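Local coordinates for protein Crov588 (Cafeteriavirus, PDB 6NYR) that is of unknown function but folds into a ring-shaped leucine-rich-repeat solenoid built from FNIP repeats, at residues 513-527 / 535-549. Residues are numbered along the deposited sequence; the frame is centred on the assembly and turned at random.
Sequences LPNSLTHLIFGTSFN and LPNSLTHLTFGTCFN
The imidazoles of His519 and His541 lie in an offset stack, centroids 4.1 Å apart and planes 10° from parallel, with His541 CB also over the face of the His519 ring. The preceding threonine helps to hold each ring's rotation: Thr518 OG1 and His519 ND1, like Thr540 OG1 and His541 ND1, share a hydrogen bond in the ring plane. Chi1 near +60° sets each hydroxyl between backbone N and carbonyl carbon, facing that ring edge; Thr518 OG1 also bonds Thr496 O. Beneath the histidines, strands 519-521 and 541-543 pair in parallel, Leu520 N giving to His541 O and Thr543 N to Leu520 O. On the opposite sheet face, branched leucines fill the core: Leu520 CD2 meets Leu542 CD1 at 3.8 Å and Leu535 CD2 at 3.9 Å. Phe522 and Phe544 run nearly parallel but barely overlap. At one turn the short Ser538 side chain donates to Leu517 O (2.8 Å), from above the carbonyl plane; Ser516 OG likewise bonds the backbone carbonyls of Asp493 and Leu495. At the far end, Asn527 OD1, also bonded by Gln550, accepts an almost straight bond from Asn549 N (2.8 Å, 176°), again from above the carbonyl plane. Asn549 OD1 accepts from Asn571 N in turn. Mostly like side chains thus stack coil upon coil, as in leucine-rich-repeat solenoids, serines and asparagines satisfying backbone groups in loops beyond the strands.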
loop_
_atom_site.group_PDB
_atom_site.type_symbol
_atom_site.label_atom_id
_atom_site.label_comp_id
_atom_site.label_asym_id
_atom_site.label_seq_id
_atom_site.Cartn_x
_atom_site.Cartn_y
_atom_site.Cartn_z
ATOM N N LEU A 513 -1.389 -12.428 34.068
ATOM C CA LEU A 513 -0.711 -12.311 32.782
ATOM C C LEU A 513 0.339 -13.403 32.644
ATOM O O LEU A 513 1.265 -13.467 33.465
ATOM C CB LEU A 513 -0.072 -10.940 32.656
ATOM C CG LEU A 513 -1.083 -9.791 32.717
ATOM C CD1 LEU A 513 -0.416 -8.446 32.875
ATOM C CD2 LEU A 513 -1.947 -9.813 31.455
ATOM N N PRO A 514 0.250 -14.263 31.632
ATOM C CA PRO A 514 1.123 -15.444 31.598
ATOM C C PRO A 514 2.577 -15.079 31.352
ATOM O O PRO A 514 2.896 -14.050 30.751
ATOM C CB PRO A 514 0.555 -16.280 30.441
ATOM C CG PRO A 514 -0.118 -15.276 29.544
ATOM C CD PRO A 514 -0.632 -14.174 30.447
ATOM N N ASN A 515 3.468 -15.955 31.816
ATOM C CA ASN A 515 4.902 -15.757 31.644
ATOM C C ASN A 515 5.369 -16.037 30.223
ATOM O O ASN A 515 6.567 -16.220 29.983
ATOM C CB ASN A 515 5.671 -16.626 32.643
ATOM C CG ASN A 515 5.620 -16.071 34.052
ATOM O OD1 ASN A 515 6.134 -14.984 34.314
ATOM N ND2 ASN A 515 4.996 -16.808 34.963
ATOM N N SER A 516 4.430 -16.102 29.282
ATOM C CA SER A 516 4.755 -16.143 27.862
ATOM C C SER A 516 4.507 -14.812 27.164
ATOM O O SER A 516 4.924 -14.645 26.011
ATOM C CB SER A 516 3.942 -17.239 27.160
ATOM O OG SER A 516 2.560 -17.110 27.450
ATOM N N LEU A 517 3.851 -13.865 27.833
ATOM C CA LEU A 517 3.453 -12.609 27.209
ATOM C C LEU A 517 4.658 -11.703 27.000
ATOM O O LEU A 517 5.363 -11.359 27.956
ATOM C CB LEU A 517 2.418 -11.905 28.082
ATOM C CG LEU A 517 1.578 -10.809 27.435
ATOM C CD1 LEU A 517 0.585 -11.419 26.458
ATOM C CD2 LEU A 517 0.858 -9.982 28.490
ATOM N N THR A 518 4.878 -11.301 25.749
ATOM C CA THR A 518 5.944 -10.369 25.407
ATOM C C THR A 518 5.430 -8.967 25.113
ATOM O O THR A 518 6.155 -7.994 25.344
ATOM C CB THR A 518 6.726 -10.878 24.186
ATOM O OG1 THR A 518 5.854 -10.948 23.052
ATOM C CG2 THR A 518 7.322 -12.244 24.460
ATOM N N HIS A 519 4.208 -8.843 24.594
ATOM C CA HIS A 519 3.655 -7.566 24.155
ATOM C C HIS A 519 2.354 -7.284 24.895
ATOM O O HIS A 519 1.438 -8.110 24.877
ATOM C CB HIS A 519 3.396 -7.562 22.644
ATOM C CG HIS A 519 4.639 -7.549 21.813
ATOM N ND1 HIS A 519 5.514 -8.613 21.759
ATOM C CD2 HIS A 519 5.149 -6.597 20.997
ATOM C CE1 HIS A 519 6.512 -8.314 20.947
ATOM N NE2 HIS A 519 6.314 -7.099 20.471
ATOM N N LEU A 520 2.269 -6.118 25.532
ATOM C CA LEU A 520 1.059 -5.702 26.234
ATOM C C LEU A 520 0.686 -4.300 25.776
ATOM O O LEU A 520 1.527 -3.395 25.786
ATOM C CB LEU A 520 1.254 -5.740 27.750
ATOM C CG LEU A 520 0.020 -5.405 28.583
ATOM C CD1 LEU A 520 -1.155 -6.303 28.209
ATOM C CD2 LEU A 520 0.327 -5.518 30.068
ATOM N N ILE A 521 -0.574 -4.126 25.389
ATOM C CA ILE A 521 -1.078 -2.869 24.853
ATOM C C ILE A 521 -2.312 -2.481 25.653
ATOM O O ILE A 521 -3.316 -3.204 25.630
ATOM C CB ILE A 521 -1.445 -2.985 23.357
ATOM C CG1 ILE A 521 -0.260 -3.494 22.535
ATOM C CG2 ILE A 521 -1.977 -1.644 22.846
ATOM C CD1 ILE A 521 0.832 -2.492 22.299
ATOM N N PHE A 522 -2.242 -1.358 26.359
ATOM C CA PHE A 522 -3.401 -0.836 27.066
ATOM C C PHE A 522 -4.174 0.126 26.178
ATOM O O PHE A 522 -3.590 0.873 25.386
ATOM C CB PHE A 522 -2.979 -0.135 28.355
ATOM C CG PHE A 522 -2.628 -1.076 29.467
ATOM C CD1 PHE A 522 -3.614 -1.810 30.103
ATOM C CD2 PHE A 522 -1.316 -1.235 29.873
ATOM C CE1 PHE A 522 -3.301 -2.677 31.128
ATOM C CE2 PHE A 522 -0.993 -2.106 30.896
ATOM C CZ PHE A 522 -1.985 -2.828 31.525
ATOM N N GLY A 523 -5.493 0.100 26.309
ATOM C CA GLY A 523 -6.354 0.979 25.554
ATOM C C GLY A 523 -6.499 2.354 26.187
ATOM O O GLY A 523 -5.852 2.706 27.175
ATOM N N THR A 524 -7.398 3.139 25.590
ATOM C CA THR A 524 -7.588 4.527 25.995
ATOM C C THR A 524 -7.789 4.659 27.498
ATOM O O THR A 524 -7.143 5.483 28.156
ATOM C CB THR A 524 -8.796 5.111 25.251
ATOM O OG1 THR A 524 -8.528 5.151 23.844
ATOM C CG2 THR A 524 -9.136 6.507 25.755
ATOM N N SER A 525 -8.678 3.847 28.062
ATOM C CA SER A 525 -9.234 4.143 29.372
ATOM C C SER A 525 -8.448 3.556 30.534
ATOM O O SER A 525 -8.654 3.991 31.674
ATOM C CB SER A 525 -10.679 3.639 29.449
ATOM O OG SER A 525 -11.502 4.321 28.518
ATOM N N PHE A 526 -7.561 2.595 30.295
ATOM C CA PHE A 526 -6.907 1.931 31.411
ATOM C C PHE A 526 -6.165 2.949 32.271
ATOM O O PHE A 526 -5.312 3.693 31.775
ATOM C CB PHE A 526 -5.936 0.856 30.930
ATOM C CG PHE A 526 -5.246 0.150 32.061
ATOM C CD1 PHE A 526 -5.921 -0.802 32.804
ATOM C CD2 PHE A 526 -3.944 0.465 32.412
ATOM C CE1 PHE A 526 -5.308 -1.442 33.861
ATOM C CE2 PHE A 526 -3.321 -0.173 33.465
ATOM C CZ PHE A 526 -4.006 -1.130 34.192
ATOM N N ASN A 527 -6.486 2.983 33.559
ATOM C CA ASN A 527 -5.813 3.887 34.482
ATOM C C ASN A 527 -5.836 3.295 35.891
ATOM O O ASN A 527 -6.219 3.949 36.861
ATOM C CB ASN A 527 -6.460 5.272 34.450
ATOM C CG ASN A 527 -5.646 6.310 35.193
ATOM O OD1 ASN A 527 -4.452 6.125 35.432
ATOM N ND2 ASN A 527 -6.286 7.416 35.558
ATOM N N LEU A 535 3.168 -7.606 36.228
ATOM C CA LEU A 535 3.652 -7.695 34.851
ATOM C C LEU A 535 4.641 -8.851 34.734
ATOM O O LEU A 535 5.580 -8.937 35.531
ATOM C CB LEU A 535 4.305 -6.381 34.445
ATOM C CG LEU A 535 3.375 -5.160 34.440
ATOM C CD1 LEU A 535 4.127 -3.896 34.040
ATOM C CD2 LEU A 535 2.181 -5.392 33.518
ATOM N N PRO A 536 4.458 -9.754 33.772
ATOM C CA PRO A 536 5.256 -10.984 33.760
ATOM C C PRO A 536 6.694 -10.724 33.339
ATOM O O PRO A 536 7.017 -9.729 32.686
ATOM C CB PRO A 536 4.531 -11.883 32.750
ATOM C CG PRO A 536 3.661 -10.964 31.929
ATOM C CD PRO A 536 3.685 -9.575 32.530
ATOM N N ASN A 537 7.569 -11.658 33.724
ATOM C CA ASN A 537 9.007 -11.507 33.509
ATOM C C ASN A 537 9.437 -11.816 32.083
ATOM O O ASN A 537 10.640 -11.806 31.804
ATOM C CB ASN A 537 9.803 -12.418 34.457
ATOM C CG ASN A 537 10.762 -11.664 35.329
ATOM O OD1 ASN A 537 11.234 -10.593 34.957
ATOM N ND2 ASN A 537 11.087 -12.232 36.488
ATOM N N SER A 538 8.498 -12.105 31.186
ATOM C CA SER A 538 8.796 -12.292 29.775
ATOM C C SER A 538 8.523 -11.051 28.941
ATOM O O SER A 538 8.834 -11.044 27.746
ATOM C CB SER A 538 7.966 -13.451 29.217
ATOM O OG SER A 538 6.595 -13.267 29.528
ATOM N N LEU A 539 7.957 -10.009 29.538
ATOM C CA LEU A 539 7.413 -8.895 28.778
ATOM C C LEU A 539 8.520 -7.983 28.278
ATOM O O LEU A 539 9.346 -7.500 29.059
ATOM C CB LEU A 539 6.430 -8.107 29.642
ATOM C CG LEU A 539 5.507 -7.132 28.915
ATOM C CD1 LEU A 539 4.398 -7.871 28.189
ATOM C CD2 LEU A 539 4.936 -6.127 29.906
ATOM N N THR A 540 8.527 -7.749 26.966
ATOM C CA THR A 540 9.491 -6.868 26.326
ATOM C C THR A 540 8.892 -5.555 25.841
ATOM O O THR A 540 9.616 -4.562 25.742
ATOM C CB THR A 540 10.133 -7.575 25.122
ATOM O OG1 THR A 540 9.123 -7.847 24.137
ATOM C CG2 THR A 540 10.802 -8.871 25.545
ATOM N N HIS A 541 7.595 -5.523 25.542
ATOM C CA HIS A 541 6.954 -4.354 24.953
ATOM C C HIS A 541 5.750 -3.979 25.802
ATOM O O HIS A 541 4.858 -4.808 26.023
ATOM C CB HIS A 541 6.541 -4.631 23.506
ATOM C CG HIS A 541 7.698 -4.729 22.563
ATOM N ND1 HIS A 541 8.592 -5.778 22.588
ATOM C CD2 HIS A 541 8.112 -3.905 21.572
ATOM C CE1 HIS A 541 9.507 -5.596 21.655
ATOM N NE2 HIS A 541 9.237 -4.468 21.020
ATOM N N LEU A 542 5.732 -2.738 26.289
ATOM C CA LEU A 542 4.642 -2.238 27.119
ATOM C C LEU A 542 4.226 -0.873 26.591
ATOM O O LEU A 542 5.047 0.048 26.530
ATOM C CB LEU A 542 5.063 -2.145 28.587
ATOM C CG LEU A 542 3.985 -1.668 29.563
ATOM C CD1 LEU A 542 2.791 -2.614 29.542
ATOM C CD2 LEU A 542 4.541 -1.531 30.976
ATOM N N THR A 543 2.960 -0.747 26.210
ATOM C CA THR A 543 2.420 0.496 25.675
ATOM C C THR A 543 1.221 0.918 26.512
ATOM O O THR A 543 0.234 0.180 26.607
ATOM C CB THR A 543 2.021 0.334 24.205
ATOM O OG1 THR A 543 3.198 0.169 23.404
ATOM C CG2 THR A 543 1.238 1.549 23.724
ATOM N N PHE A 544 1.302 2.108 27.103
ATOM C CA PHE A 544 0.187 2.654 27.864
ATOM C C PHE A 544 -0.702 3.500 26.959
ATOM O O PHE A 544 -0.234 4.145 26.018
ATOM C CB PHE A 544 0.684 3.491 29.045
ATOM C CG PHE A 544 1.210 2.666 30.177
ATOM C CD1 PHE A 544 0.342 1.949 30.987
ATOM C CD2 PHE A 544 2.571 2.593 30.429
ATOM C CE1 PHE A 544 0.825 1.180 32.026
ATOM C CE2 PHE A 544 3.052 1.821 31.469
ATOM C CZ PHE A 544 2.175 1.118 32.263
ATOM N N GLY A 545 -1.996 3.502 27.273
ATOM C CA GLY A 545 -2.980 4.218 26.495
ATOM C C GLY A 545 -3.144 5.662 26.928
ATOM O O GLY A 545 -2.379 6.199 27.731
ATOM N N THR A 546 -4.199 6.285 26.401
ATOM C CA THR A 546 -4.427 7.707 26.627
ATOM C C THR A 546 -4.384 8.061 28.109
ATOM O O THR A 546 -3.650 8.966 28.521
ATOM C CB THR A 546 -5.780 8.120 26.031
ATOM O OG1 THR A 546 -5.759 7.948 24.609
ATOM C CG2 THR A 546 -6.104 9.568 26.367
ATOM N N CYS A 547 -5.154 7.346 28.928
ATOM C CA CYS A 547 -5.467 7.839 30.261
ATOM C C CYS A 547 -4.520 7.380 31.362
ATOM O O CYS A 547 -4.567 7.951 32.458
ATOM C CB CYS A 547 -6.890 7.422 30.657
ATOM S SG CYS A 547 -8.198 8.308 29.793
ATOM N N PHE A 548 -3.681 6.376 31.133
ATOM C CA PHE A 548 -2.892 5.845 32.237
ATOM C C PHE A 548 -2.031 6.941 32.855
ATOM O O PHE A 548 -1.135 7.482 32.196
ATOM C CB PHE A 548 -1.997 4.692 31.795
ATOM C CG PHE A 548 -1.094 4.196 32.894
ATOM C CD1 PHE A 548 -1.576 3.336 33.872
ATOM C CD2 PHE A 548 0.226 4.610 32.967
ATOM C CE1 PHE A 548 -0.753 2.891 34.890
ATOM C CE2 PHE A 548 1.054 4.165 33.985
ATOM C CZ PHE A 548 0.561 3.307 34.946
ATOM N N ASN A 549 -2.293 7.264 34.123
ATOM C CA ASN A 549 -1.502 8.255 34.839
ATOM C C ASN A 549 -1.367 7.867 36.314
ATOM O O ASN A 549 -1.741 8.602 37.224
ATOM C CB ASN A 549 -2.118 9.649 34.710
ATOM C CG ASN A 549 -1.195 10.746 35.214
ATOM O OD1 ASN A 549 0.024 10.582 35.241
ATOM N ND2 ASN A 549 -1.778 11.868 35.625
HETATM O O HOH W 1 3.741 -2.828 23.346
#